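Local coordinates for protein multicopper oxidase (Arthrobacter sp. FB24, PDB 3GDC) that probably oxidises phenolic or related substrates at a type 1 copper and reduces oxygen to water at a copper cluster, as a two-domain laccase-like multicopper oxidase, at residues 2-7 and 45-50; 9-14 and 186-191; 160-165 and 201-206; 224-229 and 256-261. All blocks are in the same frame, centred on the assembly; numbering follows the deposited sequence.

Contact 1 of 4, residues 2-7 and 45-50; sequences GSVLAE and DFEIAP
Val4 lays its two methyl groups over the backbone of residues 47-50, and the contact is largely the work of this one side chain. CG1 stands anti to the backbone N (chi1 -175°), which sends it to the start of the bend, where Val4 CG1 lies 3.5 Å from Glu47 O. The other branch reaches the far end: Val4 CG2 is 3.4 Å from Ala49 C and touches Pro50 N as well, while Val4 CG2 packs 3.7 Å from Pro50 CD. A branched residue can thus cover a stretch of main chain with little help from other side chains. Glu47 contributes its aliphatic part, Val4 CG1 meeting Glu47 CG at 4.1 Å with the two side chains crossing at about a right angle. The price is a buried carbonyl, since Glu47 O has no polar partner in the model. Separately, a single water joins the two backbones, accepting from Val4 N at 3.0 Å and donating to Ile48 O at 2.7 Å. At the margin, Gly2 O rests near Pro50 CG. Glu47 turns its carboxylate elsewhere, to Gly51 N and in a salt bridge to Arg8. The contact therefore fastens the N-terminal lead into helix 6-9 onto residues 47-50, with strand 52-59 beside Glu47 and Phe182 of strand 182-185 against Ile48 and Ala49.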
loop_
_atom_site.group_PDB
_atom_site.type_symbol
_atom_site.label_atom_id
_atom_site.label_comp_id
_atom_site.label_asym_id
_atom_site.label_seq_id
_atom_site.Cartn_x
_atom_site.Cartn_y
_atom_site.Cartn_z
ATOM N N GLY A 2 11.016 -25.453 -18.633
ATOM C CA GLY A 2 11.414 -24.056 -18.449
ATOM C C GLY A 2 10.359 -23.080 -18.950
ATOM O O GLY A 2 9.280 -23.496 -19.389
ATOM N N SER A 3 10.662 -21.782 -18.864
ATOM C CA SER A 3 9.801 -20.748 -19.456
ATOM C C SER A 3 9.730 -20.925 -20.970
ATOM O O SER A 3 10.629 -21.523 -21.574
ATOM C CB SER A 3 10.332 -19.349 -19.128
ATOM O OG SER A 3 11.623 -19.140 -19.688
ATOM N N VAL A 4 8.666 -20.407 -21.584
ATOM C CA VAL A 4 8.505 -20.516 -23.033
ATOM C C VAL A 4 9.514 -19.597 -23.712
ATOM O O VAL A 4 9.611 -18.420 -23.364
ATOM C CB VAL A 4 7.061 -20.160 -23.492
ATOM C CG1 VAL A 4 6.894 -20.395 -24.988
ATOM C CG2 VAL A 4 6.043 -20.994 -22.738
ATOM N N LEU A 5 10.274 -20.135 -24.670
ATOM C CA LEU A 5 11.257 -19.324 -25.378
ATOM C C LEU A 5 10.587 -18.204 -26.157
ATOM O O LEU A 5 9.519 -18.391 -26.734
ATOM C CB LEU A 5 12.119 -20.170 -26.321
ATOM C CG LEU A 5 13.069 -21.170 -25.655
ATOM C CD1 LEU A 5 13.939 -21.813 -26.730
ATOM C CD2 LEU A 5 13.940 -20.508 -24.609
ATOM N N ALA A 6 11.240 -17.046 -26.160
ATOM C CA ALA A 6 10.724 -15.831 -26.784
ATOM C C ALA A 6 10.211 -16.041 -28.208
ATOM O O ALA A 6 9.108 -15.603 -28.537
ATOM C CB ALA A 6 11.788 -14.720 -26.744
ATOM N N GLU A 7 11.002 -16.722 -29.042
ATOM C CA GLU A 7 10.615 -16.987 -30.427
ATOM C C GLU A 7 9.282 -17.723 -30.512
ATOM O O GLU A 7 8.446 -17.394 -31.348
ATOM C CB GLU A 7 11.702 -17.787 -31.156
ATOM C CG GLU A 7 11.427 -17.981 -32.646
ATOM C CD GLU A 7 12.666 -18.380 -33.435
ATOM O OE1 GLU A 7 13.770 -17.865 -33.123
ATOM O OE2 GLU A 7 12.531 -19.194 -34.380
ATOM N N ASP A 45 -2.308 -14.137 -30.528
ATOM C CA ASP A 45 -2.103 -15.232 -29.579
ATOM C C ASP A 45 -0.662 -15.257 -29.094
ATOM O O ASP A 45 0.269 -15.064 -29.885
ATOM C CB ASP A 45 -2.430 -16.580 -30.231
ATOM C CG ASP A 45 -3.912 -16.771 -30.478
ATOM O OD1 ASP A 45 -4.727 -15.948 -30.007
ATOM O OD2 ASP A 45 -4.266 -17.774 -31.135
ATOM N N PHE A 46 -0.494 -15.518 -27.795
ATOM C CA PHE A 46 0.811 -15.612 -27.155
ATOM C C PHE A 46 0.860 -16.893 -26.330
ATOM O O PHE A 46 -0.065 -17.175 -25.572
ATOM C CB PHE A 46 1.045 -14.417 -26.229
ATOM C CG PHE A 46 1.001 -13.079 -26.929
ATOM C CD1 PHE A 46 2.137 -12.568 -27.551
ATOM C CD2 PHE A 46 -0.170 -12.323 -26.944
ATOM C CE1 PHE A 46 2.112 -11.311 -28.196
ATOM C CE2 PHE A 46 -0.216 -11.074 -27.589
ATOM C CZ PHE A 46 0.928 -10.563 -28.204
ATOM N N GLU A 47 1.930 -17.669 -26.483
ATOM C CA GLU A 47 2.121 -18.836 -25.630
ATOM C C GLU A 47 2.866 -18.427 -24.366
ATOM O O GLU A 47 4.090 -18.335 -24.365
ATOM C CB GLU A 47 2.855 -19.959 -26.376
ATOM C CG GLU A 47 2.940 -21.238 -25.541
ATOM C CD GLU A 47 3.314 -22.472 -26.346
ATOM O OE1 GLU A 47 3.623 -22.362 -27.550
ATOM O OE2 GLU A 47 3.293 -23.569 -25.756
ATOM N N ILE A 48 2.116 -18.179 -23.289
ATOM C CA ILE A 48 2.697 -17.621 -22.062
ATOM C C ILE A 48 3.278 -18.671 -21.111
ATOM O O ILE A 48 4.193 -18.385 -20.325
ATOM C CB ILE A 48 1.693 -16.702 -21.319
ATOM C CG1 ILE A 48 0.355 -17.420 -21.098
ATOM C CG2 ILE A 48 1.496 -15.397 -22.119
ATOM C CD1 ILE A 48 -0.481 -16.882 -19.945
ATOM N N ALA A 49 2.726 -19.877 -21.188
ATOM C CA ALA A 49 3.199 -21.035 -20.445
ATOM C C ALA A 49 3.127 -22.220 -21.418
ATOM O O ALA A 49 2.332 -22.182 -22.363
ATOM C CB ALA A 49 2.322 -21.271 -19.225
ATOM N N PRO A 50 3.968 -23.260 -21.220
ATOM C CA PRO A 50 3.925 -24.366 -22.188
ATOM C C PRO A 50 2.510 -24.908 -22.409
ATOM O O PRO A 50 1.873 -25.407 -21.473
ATOM C CB PRO A 50 4.835 -25.426 -21.552
ATOM C CG PRO A 50 5.807 -24.630 -20.738
ATOM C CD PRO A 50 4.973 -23.500 -20.166
HETATM O O HOH W 1 6.815 -18.807 -19.800
#

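Contact 2 of 4, residues 9-14 and 186-191; sequences AGIDPT and NGLPFH
The imidazole of His191 has Pro13 over one face and Thr14 at its edge. Pro13 CD sits above the middle of the ring, 3.8 Å from the centroid of His191 and only 7° off the normal, a CH-pi contact, and Pro13 CB comes down beside it to His191 CD2. In the plane of the ring, Thr14 OG1 and His191 NE2 form a hydrogen bond of 2.6 Å whose proton could belong to either. The ring of Phe195 also meets His191, at a shallow angle between the planes.

The proline ring is a wedge with two further neighbours. Pro13 CG packs 3.6 Å from Leu188 CG, the two side chains crossing at about a right angle, and Pro13 CB lies 3.3 Å from Asn186 O. Both methyls of Leu188 touch Ala9 CB, Leu188 CD2 the closer at 3.5 Å, and CD1 also rests on Ile11 O. Ile11 in turn sets CD1 against Gly187 O and CG2 against Asn186 O. The type II turn from Leu188 to His191 brings Leu188 and His191 to the same proline.

Pro13 opens helix 13-18, with Asp12 as its N-cap, weakly accepting from Thr14 N; this places the contact between the N-terminal helices and the loop before helix 191-194. Asn186 directs its amide to Val166 and Val168, but Asn186 O is buried without a partner. The chemistry is thus mainly apolar, with one short bond fixing the edge of the imidazole, and Asp12 nearby might modestly stabilise a protonated His191.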
loop_
_atom_site.group_PDB
_atom_site.type_symbol
_atom_site.label_atom_id
_atom_site.label_comp_id
_atom_site.label_asym_id
_atom_site.label_seq_id
_atom_site.Cartn_x
_atom_site.Cartn_y
_atom_site.Cartn_z
ATOM N N ALA A 9 7.045 -17.997 -27.875
ATOM C CA ALA A 9 6.024 -17.277 -27.115
ATOM C C ALA A 9 5.396 -16.115 -27.893
ATOM O O ALA A 9 4.194 -15.847 -27.761
ATOM C CB ALA A 9 6.610 -16.779 -25.814
ATOM N N GLY A 10 6.211 -15.429 -28.692
ATOM C CA GLY A 10 5.765 -14.241 -29.412
ATOM C C GLY A 10 6.055 -12.954 -28.657
ATOM O O GLY A 10 5.669 -11.875 -29.109
ATOM N N ILE A 11 6.715 -13.077 -27.500
ATOM C CA ILE A 11 7.176 -11.937 -26.680
ATOM C C ILE A 11 8.622 -12.207 -26.243
ATOM O O ILE A 11 8.941 -13.339 -25.851
ATOM C CB ILE A 11 6.314 -11.769 -25.383
ATOM C CG1 ILE A 11 4.829 -11.568 -25.697
ATOM C CG2 ILE A 11 6.828 -10.613 -24.514
ATOM C CD1 ILE A 11 3.913 -11.730 -24.474
ATOM N N ASP A 12 9.487 -11.192 -26.315
ATOM C CA ASP A 12 10.860 -11.288 -25.786
ATOM C C ASP A 12 11.034 -10.319 -24.621
ATOM O O ASP A 12 11.369 -9.151 -24.825
ATOM C CB ASP A 12 11.907 -11.013 -26.873
ATOM C CG ASP A 12 13.347 -11.273 -26.403
ATOM O OD1 ASP A 12 13.609 -11.456 -25.192
ATOM O OD2 ASP A 12 14.243 -11.290 -27.270
ATOM N N PRO A 13 10.794 -10.794 -23.390
ATOM C CA PRO A 13 10.901 -9.927 -22.208
ATOM C C PRO A 13 12.281 -9.291 -22.017
ATOM O O PRO A 13 12.375 -8.160 -21.518
ATOM C CB PRO A 13 10.577 -10.877 -21.049
ATOM C CG PRO A 13 9.701 -11.953 -21.697
ATOM C CD PRO A 13 10.367 -12.161 -23.029
ATOM N N THR A 14 13.340 -10.012 -22.397
ATOM C CA THR A 14 14.702 -9.477 -22.292
ATOM C C THR A 14 14.884 -8.259 -23.191
ATOM O O THR A 14 15.458 -7.254 -22.770
ATOM C CB THR A 14 15.777 -10.554 -22.600
ATOM O OG1 THR A 14 15.727 -11.553 -21.578
ATOM C CG2 THR A 14 17.182 -9.961 -22.602
ATOM N N ASN A 186 7.395 -8.165 -17.651
ATOM C CA ASN A 186 7.699 -8.034 -19.081
ATOM C C ASN A 186 7.187 -9.114 -20.033
ATOM O O ASN A 186 7.698 -9.267 -21.136
ATOM C CB ASN A 186 9.197 -7.726 -19.287
ATOM C CG ASN A 186 9.548 -6.327 -18.852
ATOM O OD1 ASN A 186 8.656 -5.537 -18.525
ATOM N ND2 ASN A 186 10.839 -6.001 -18.845
ATOM N N GLY A 187 6.159 -9.849 -19.613
ATOM C CA GLY A 187 5.361 -10.621 -20.548
ATOM C C GLY A 187 5.285 -12.121 -20.366
ATOM O O GLY A 187 4.250 -12.712 -20.672
ATOM N N LEU A 188 6.366 -12.740 -19.892
ATOM C CA LEU A 188 6.418 -14.208 -19.820
ATOM C C LEU A 188 6.774 -14.718 -18.427
ATOM O O LEU A 188 7.856 -14.426 -17.918
ATOM C CB LEU A 188 7.427 -14.766 -20.815
ATOM C CG LEU A 188 7.238 -14.547 -22.312
ATOM C CD1 LEU A 188 8.419 -15.231 -23.025
ATOM C CD2 LEU A 188 5.897 -15.109 -22.772
ATOM N N PRO A 189 5.864 -15.487 -17.814
ATOM C CA PRO A 189 6.116 -16.118 -16.522
ATOM C C PRO A 189 7.475 -16.826 -16.496
ATOM O O PRO A 189 7.806 -17.574 -17.429
ATOM C CB PRO A 189 4.985 -17.138 -16.428
ATOM C CG PRO A 189 3.869 -16.473 -17.148
ATOM C CD PRO A 189 4.512 -15.806 -18.312
ATOM N N PHE A 190 8.252 -16.543 -15.452
ATOM C CA PHE A 190 9.561 -17.179 -15.186
ATOM C C PHE A 190 10.676 -16.957 -16.221
ATOM O O PHE A 190 11.738 -17.592 -16.131
ATOM C CB PHE A 190 9.415 -18.695 -14.966
ATOM C CG PHE A 190 8.444 -19.081 -13.886
ATOM C CD1 PHE A 190 8.720 -18.811 -12.547
ATOM C CD2 PHE A 190 7.284 -19.775 -14.202
ATOM C CE1 PHE A 190 7.825 -19.193 -11.542
ATOM C CE2 PHE A 190 6.384 -20.168 -13.201
ATOM C CZ PHE A 190 6.655 -19.880 -11.874
ATOM N N HIS A 191 10.474 -16.052 -17.179
ATOM C CA HIS A 191 11.506 -15.802 -18.194
ATOM C C HIS A 191 12.875 -15.472 -17.592
ATOM O O HIS A 191 13.911 -15.987 -18.064
ATOM C CB HIS A 191 11.062 -14.709 -19.178
ATOM C CG HIS A 191 12.142 -14.259 -20.116
ATOM N ND1 HIS A 191 12.423 -14.914 -21.297
ATOM C CD2 HIS A 191 13.006 -13.218 -20.048
ATOM C CE1 HIS A 191 13.415 -14.294 -21.914
ATOM N NE2 HIS A 191 13.782 -13.259 -21.179
#

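Contact 3 of 4, residues 160-165 and 201-206; sequences PADDEM and QHELVR
Asp162 has CG anti to its carbonyl carbon and beside the backbone N (chi1 -64°), and chi2 then turns OD2 to Leu204 N, which donates to Asp162 OD2 at 2.8 Å. That bond is nearly straight, 164°, and uses the anti lone pair. Leu204 O answers by accepting from both Asp162 N and Asp163 N, so two successive amides grip one carbonyl. The carboxylates of Asp162 and Glu203 stack with planes 25° apart; such like charges would be expected to repel, and two waters held by Glu203 OE1 lie beside them.

Beyond this polar entry the segments become neighbouring parallel strands of the six-stranded sheet in a cupredoxin-type beta sandwich. Arg206 N donates to Asp163 O, and Met165 N reaches Arg206 O at 2.9 Å. On one face Glu164 and Arg206 run side by side, pointing the same way. Arg206 bends at chi3, and its guanidinium carries Ala161 CB over one face, 3.7 Å above the plane and toward the rim. Arg206 NH2 bonds to Pro159 O and NE forms a salt bridge with Glu257, while Glu164 binds His208. On the opposite face Val205 CG1 meets Met165 CE at 4.1 Å, and Asp163 pairs with Arg18.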
loop_
_atom_site.group_PDB
_atom_site.type_symbol
_atom_site.label_atom_id
_atom_site.label_comp_id
_atom_site.label_asym_id
_atom_site.label_seq_id
_atom_site.Cartn_x
_atom_site.Cartn_y
_atom_site.Cartn_z
ATOM N N PRO A 160 23.371 10.259 -14.932
ATOM C CA PRO A 160 23.280 9.194 -15.930
ATOM C C PRO A 160 23.397 7.819 -15.277
ATOM O O PRO A 160 24.260 7.614 -14.420
ATOM C CB PRO A 160 24.476 9.464 -16.848
ATOM C CG PRO A 160 25.455 10.167 -15.986
ATOM C CD PRO A 160 24.629 11.021 -15.057
ATOM N N ALA A 161 22.505 6.908 -15.656
ATOM C CA ALA A 161 22.574 5.525 -15.190
ATOM C C ALA A 161 23.483 4.731 -16.111
ATOM O O ALA A 161 23.565 5.013 -17.308
ATOM C CB ALA A 161 21.190 4.897 -15.158
ATOM N N ASP A 162 24.155 3.732 -15.554
ATOM C CA ASP A 162 24.995 2.853 -16.348
ATOM C C ASP A 162 24.160 1.816 -17.091
ATOM O O ASP A 162 24.554 1.346 -18.153
ATOM C CB ASP A 162 26.045 2.177 -15.471
ATOM C CG ASP A 162 27.017 3.168 -14.871
ATOM O OD1 ASP A 162 27.567 3.987 -15.649
ATOM O OD2 ASP A 162 27.218 3.144 -13.628
ATOM N N ASP A 163 22.999 1.468 -16.536
ATOM C CA ASP A 163 22.116 0.464 -17.141
ATOM C C ASP A 163 20.670 0.811 -16.791
ATOM O O ASP A 163 20.260 0.667 -15.646
ATOM C CB ASP A 163 22.477 -0.944 -16.628
ATOM C CG ASP A 163 21.801 -2.074 -17.420
ATOM O OD1 ASP A 163 20.944 -1.816 -18.298
ATOM O OD2 ASP A 163 22.140 -3.254 -17.156
ATOM N N GLU A 164 19.909 1.280 -17.771
ATOM C CA GLU A 164 18.522 1.671 -17.535
ATOM C C GLU A 164 17.588 0.640 -18.140
ATOM O O GLU A 164 17.819 0.132 -19.250
ATOM C CB GLU A 164 18.242 3.052 -18.126
ATOM C CG GLU A 164 16.969 3.738 -17.606
ATOM C CD GLU A 164 17.015 5.239 -17.826
ATOM O OE1 GLU A 164 18.050 5.712 -18.351
ATOM O OE2 GLU A 164 16.045 5.949 -17.476
ATOM N N MET A 165 16.538 0.314 -17.403
ATOM C CA MET A 165 15.617 -0.729 -17.836
ATOM C C MET A 165 14.180 -0.448 -17.400
ATOM O O MET A 165 13.929 0.429 -16.560
ATOM C CB MET A 165 16.079 -2.106 -17.344
ATOM C CG MET A 165 16.453 -2.156 -15.896
ATOM S SD MET A 165 17.154 -3.760 -15.421
ATOM C CE MET A 165 18.792 -3.640 -16.086
ATOM N N GLN A 201 28.732 -5.396 -11.578
ATOM C CA GLN A 201 29.043 -5.019 -10.197
ATOM C C GLN A 201 29.381 -3.530 -10.097
ATOM O O GLN A 201 30.144 -3.000 -10.922
ATOM C CB GLN A 201 30.218 -5.870 -9.684
ATOM C CG GLN A 201 30.487 -5.791 -8.196
ATOM C CD GLN A 201 31.720 -6.594 -7.787
ATOM O OE1 GLN A 201 32.442 -7.132 -8.638
ATOM N NE2 GLN A 201 31.972 -6.667 -6.486
ATOM N N HIS A 202 28.777 -2.867 -9.110
ATOM C CA HIS A 202 29.041 -1.458 -8.757
ATOM C C HIS A 202 28.377 -0.418 -9.669
ATOM O O HIS A 202 28.323 0.762 -9.313
ATOM C CB HIS A 202 30.555 -1.157 -8.624
ATOM C CG HIS A 202 31.270 -2.037 -7.641
ATOM N ND1 HIS A 202 30.902 -2.129 -6.315
ATOM C CD2 HIS A 202 32.338 -2.856 -7.792
ATOM C CE1 HIS A 202 31.705 -2.975 -5.694
ATOM N NE2 HIS A 202 32.585 -3.432 -6.568
ATOM N N GLU A 203 27.895 -0.841 -10.836
ATOM C CA GLU A 203 27.296 0.082 -11.807
ATOM C C GLU A 203 25.931 0.587 -11.346
ATOM O O GLU A 203 25.194 -0.123 -10.669
ATOM C CB GLU A 203 27.133 -0.589 -13.169
ATOM C CG GLU A 203 28.398 -0.639 -14.012
ATOM C CD GLU A 203 28.095 -0.758 -15.502
ATOM O OE1 GLU A 203 27.001 -1.264 -15.858
ATOM O OE2 GLU A 203 28.955 -0.341 -16.318
ATOM N N LEU A 204 25.590 1.814 -11.722
ATOM C CA LEU A 204 24.277 2.352 -11.371
ATOM C C LEU A 204 23.171 1.798 -12.271
ATOM O O LEU A 204 23.108 2.110 -13.467
ATOM C CB LEU A 204 24.277 3.878 -11.421
ATOM C CG LEU A 204 22.982 4.544 -10.943
ATOM C CD1 LEU A 204 22.666 4.189 -9.496
ATOM C CD2 LEU A 204 23.109 6.057 -11.104
ATOM N N VAL A 205 22.303 0.980 -11.680
ATOM C CA VAL A 205 21.177 0.377 -12.390
ATOM C C VAL A 205 19.913 1.174 -12.044
ATOM O O VAL A 205 19.652 1.427 -10.874
ATOM C CB VAL A 205 21.013 -1.114 -12.003
ATOM C CG1 VAL A 205 19.736 -1.711 -12.632
ATOM C CG2 VAL A 205 22.259 -1.914 -12.405
ATOM N N ARG A 206 19.155 1.587 -13.065
ATOM C CA ARG A 206 17.938 2.362 -12.875
ATOM C C ARG A 206 16.781 1.605 -13.531
ATOM O O ARG A 206 16.790 1.350 -14.739
ATOM C CB ARG A 206 18.077 3.778 -13.483
ATOM C CG ARG A 206 16.820 4.635 -13.427
ATOM C CD ARG A 206 17.075 6.096 -13.867
ATOM N NE ARG A 206 18.018 6.760 -12.964
ATOM C CZ ARG A 206 18.985 7.596 -13.349
ATOM N NH1 ARG A 206 19.141 7.896 -14.628
ATOM N NH2 ARG A 206 19.799 8.129 -12.440
HETATM O O HOH W 2 26.384 -1.427 -18.374
HETATM O O HOH W 3 25.078 -2.946 -15.332
#

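Contact 4 of 4, residues 224-229 and 256-261; sequences HGNFFH and LELRFP. With CU (copper (II) ion), chain G.
Asn226 lies against Leu258, Phe260 and Pro261 where two antiparallel strands of a cupredoxin-type beta sandwich splay apart. Asn226 CB touches Leu258 CD1 at 3.9 Å. CG, anti to the carbonyl carbon (chi1 -74°), comes 3.5 Å from Phe260 CD1; the Asn226 and Phe260 side chains cross at about a right angle, with amide and ring planes 61° apart. Both tip atoms stay against Phe260 CD1 before meeting separate partners: Asn226 OD1 approaches Pro261 CD at 3.2 Å, and Asn226 ND2 donates to His224 O at 2.9 Å, in the carbonyl plane and on a lone pair. That bond ties the amide to the backbone of a copper ligand. His224 NE2 binds the copper at 1.9 Å, His269 is a second ligand, and His134 of a second subunit completes the set; His224 ND1 is hydrogen-bonded to Asp101 of that subunit. A copper site shared between subunits in this way is known from two-domain laccases.

Further along, His229 and Glu257 form a hydrogen-bonded antiparallel pair, N to O in both directions. Phe228 CG takes the crowded position between its backbone N and carbonyl carbon (chi1 50°), and the Phe228 and Leu256 side chains lie side by side, pointing the same way. Leu256 CD1 stands over the middle of that ring, 3.6 Å from the centroid of Phe228. One water donates to Glu257 O at 2.9 Å and lies in the plane of the His229 ring beside ND1.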
loop_
_atom_site.group_PDB
_atom_site.type_symbol
_atom_site.label_atom_id
_atom_site.label_comp_id
_atom_site.label_asym_id
_atom_site.label_seq_id
_atom_site.Cartn_x
_atom_site.Cartn_y
_atom_site.Cartn_z
ATOM N N HIS A 224 16.773 -9.821 -3.672
ATOM C CA HIS A 224 17.647 -10.481 -2.693
ATOM C C HIS A 224 18.998 -9.805 -2.580
ATOM O O HIS A 224 19.609 -9.447 -3.594
ATOM C CB HIS A 224 17.901 -11.931 -3.103
ATOM C CG HIS A 224 16.750 -12.853 -2.853
ATOM N ND1 HIS A 224 16.929 -14.193 -2.577
ATOM C CD2 HIS A 224 15.411 -12.639 -2.832
ATOM C CE1 HIS A 224 15.753 -14.767 -2.409
ATOM N NE2 HIS A 224 14.815 -13.847 -2.558
ATOM N N GLY A 225 19.465 -9.664 -1.343
ATOM C CA GLY A 225 20.823 -9.202 -1.036
ATOM C C GLY A 225 21.148 -7.759 -1.369
ATOM O O GLY A 225 22.313 -7.353 -1.321
ATOM N N ASN A 226 20.123 -6.973 -1.694
ATOM C CA ASN A 226 20.336 -5.638 -2.232
ATOM C C ASN A 226 19.287 -4.651 -1.738
ATOM O O ASN A 226 18.207 -5.052 -1.302
ATOM C CB ASN A 226 20.352 -5.702 -3.762
ATOM C CG ASN A 226 21.639 -6.307 -4.297
ATOM O OD1 ASN A 226 22.628 -5.608 -4.486
ATOM N ND2 ASN A 226 21.633 -7.615 -4.521
ATOM N N PHE A 227 19.625 -3.366 -1.793
ATOM C CA PHE A 227 18.733 -2.293 -1.398
ATOM C C PHE A 227 18.734 -1.256 -2.512
ATOM O O PHE A 227 19.725 -1.127 -3.239
ATOM C CB PHE A 227 19.195 -1.661 -0.086
ATOM C CG PHE A 227 18.709 -2.388 1.128
ATOM C CD1 PHE A 227 19.219 -3.641 1.448
ATOM C CD2 PHE A 227 17.719 -1.834 1.937
ATOM C CE1 PHE A 227 18.753 -4.329 2.560
ATOM C CE2 PHE A 227 17.252 -2.521 3.055
ATOM C CZ PHE A 227 17.773 -3.766 3.354
ATOM N N PHE A 228 17.615 -0.567 -2.674
ATOM C CA PHE A 228 17.497 0.445 -3.725
ATOM C C PHE A 228 16.868 1.711 -3.175
ATOM O O PHE A 228 16.131 1.661 -2.189
ATOM C CB PHE A 228 16.682 -0.088 -4.916
ATOM C CG PHE A 228 15.364 -0.710 -4.533
ATOM C CD1 PHE A 228 14.229 0.078 -4.365
ATOM C CD2 PHE A 228 15.255 -2.099 -4.369
ATOM C CE1 PHE A 228 13.004 -0.483 -4.008
ATOM C CE2 PHE A 228 14.033 -2.667 -4.024
ATOM C CZ PHE A 228 12.905 -1.853 -3.848
ATOM N N HIS A 229 17.166 2.847 -3.813
ATOM C CA HIS A 229 16.416 4.064 -3.565
ATOM C C HIS A 229 15.195 4.051 -4.454
ATOM O O HIS A 229 15.282 3.667 -5.620
ATOM C CB HIS A 229 17.265 5.310 -3.836
ATOM C CG HIS A 229 18.235 5.613 -2.735
ATOM N ND1 HIS A 229 19.559 5.237 -2.782
ATOM C CD2 HIS A 229 18.055 6.217 -1.539
ATOM C CE1 HIS A 229 20.162 5.618 -1.669
ATOM N NE2 HIS A 229 19.270 6.215 -0.897
ATOM N N LEU A 256 13.471 2.650 -9.408
ATOM C CA LEU A 256 14.389 2.075 -8.429
ATOM C C LEU A 256 15.811 2.312 -8.907
ATOM O O LEU A 256 16.105 2.131 -10.093
ATOM C CB LEU A 256 14.189 0.566 -8.241
ATOM C CG LEU A 256 12.938 -0.265 -8.533
ATOM C CD1 LEU A 256 12.906 -1.466 -7.601
ATOM C CD2 LEU A 256 11.612 0.478 -8.494
ATOM N N GLU A 257 16.690 2.697 -7.990
ATOM C CA GLU A 257 18.103 2.881 -8.309
ATOM C C GLU A 257 18.968 2.082 -7.354
ATOM O O GLU A 257 18.791 2.163 -6.130
ATOM C CB GLU A 257 18.500 4.358 -8.244
ATOM C CG GLU A 257 17.789 5.238 -9.264
ATOM C CD GLU A 257 18.435 6.612 -9.409
ATOM O OE1 GLU A 257 19.404 6.898 -8.676
ATOM O OE2 GLU A 257 17.968 7.398 -10.268
ATOM N N LEU A 258 19.883 1.297 -7.907
ATOM C CA LEU A 258 20.845 0.591 -7.072
ATOM C C LEU A 258 22.175 0.288 -7.753
ATOM O O LEU A 258 22.301 0.379 -8.967
ATOM C CB LEU A 258 20.223 -0.693 -6.512
ATOM C CG LEU A 258 19.961 -1.878 -7.437
ATOM C CD1 LEU A 258 19.662 -3.077 -6.551
ATOM C CD2 LEU A 258 18.793 -1.619 -8.368
ATOM N N ARG A 259 23.170 -0.066 -6.936
ATOM C CA ARG A 259 24.441 -0.603 -7.412
ATOM C C ARG A 259 24.639 -1.935 -6.693
ATOM O O ARG A 259 24.585 -1.978 -5.464
ATOM C CB ARG A 259 25.599 0.340 -7.071
ATOM C CG ARG A 259 25.428 1.754 -7.576
ATOM C CD ARG A 259 26.560 2.658 -7.089
ATOM N NE ARG A 259 26.452 4.014 -7.643
ATOM C CZ ARG A 259 27.020 4.415 -8.781
ATOM N NH1 ARG A 259 27.752 3.577 -9.510
ATOM N NH2 ARG A 259 26.859 5.671 -9.191
ATOM N N PHE A 260 24.852 -3.008 -7.450
ATOM C CA PHE A 260 25.042 -4.342 -6.867
ATOM C C PHE A 260 26.488 -4.484 -6.379
ATOM O O PHE A 260 27.410 -4.444 -7.192
ATOM C CB PHE A 260 24.753 -5.421 -7.901
ATOM C CG PHE A 260 23.301 -5.556 -8.266
ATOM C CD1 PHE A 260 22.510 -6.533 -7.665
ATOM C CD2 PHE A 260 22.729 -4.735 -9.239
ATOM C CE1 PHE A 260 21.163 -6.679 -8.008
ATOM C CE2 PHE A 260 21.381 -4.881 -9.593
ATOM C CZ PHE A 260 20.600 -5.849 -8.981
ATOM N N PRO A 261 26.686 -4.629 -5.053
ATOM C CA PRO A 261 28.051 -4.647 -4.504
ATOM C C PRO A 261 28.813 -5.954 -4.731
ATOM O O PRO A 261 30.045 -5.947 -4.647
ATOM C CB PRO A 261 27.825 -4.425 -3.004
ATOM C CG PRO A 261 26.480 -5.010 -2.749
ATOM C CD PRO A 261 25.668 -4.733 -3.992
HETATM CU CU CU G . 12.962 -14.400 -2.357
HETATM O O HOH W 4 22.063 0.007 -3.828
HETATM O O HOH W 5 20.835 3.702 -4.867
#

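Overall arrangement
The four contacts form two touching pairs. Contacts 1 and 2, with centres 7 Å apart, alternate along the chain and together join the N-terminal helices to both cupredoxin domains; Glu47 N probably bonds to Ala9 O at 3.2 Å. Contacts 3 and 4, with centres 10 Å apart, share one sheet through neighbouring strands 205-211 and 253-258, and a salt bridge from Arg206 NE to Glu257 OE2 at 2.8 Å links them. Between the pairs, contacts 2 and 3 approach to about 7 Å at their nearest atoms without touching. Only contact 4 includes a copper ligand, while the side chain of Ile48 in contact 1 lies about 10 Å from the bound calcium.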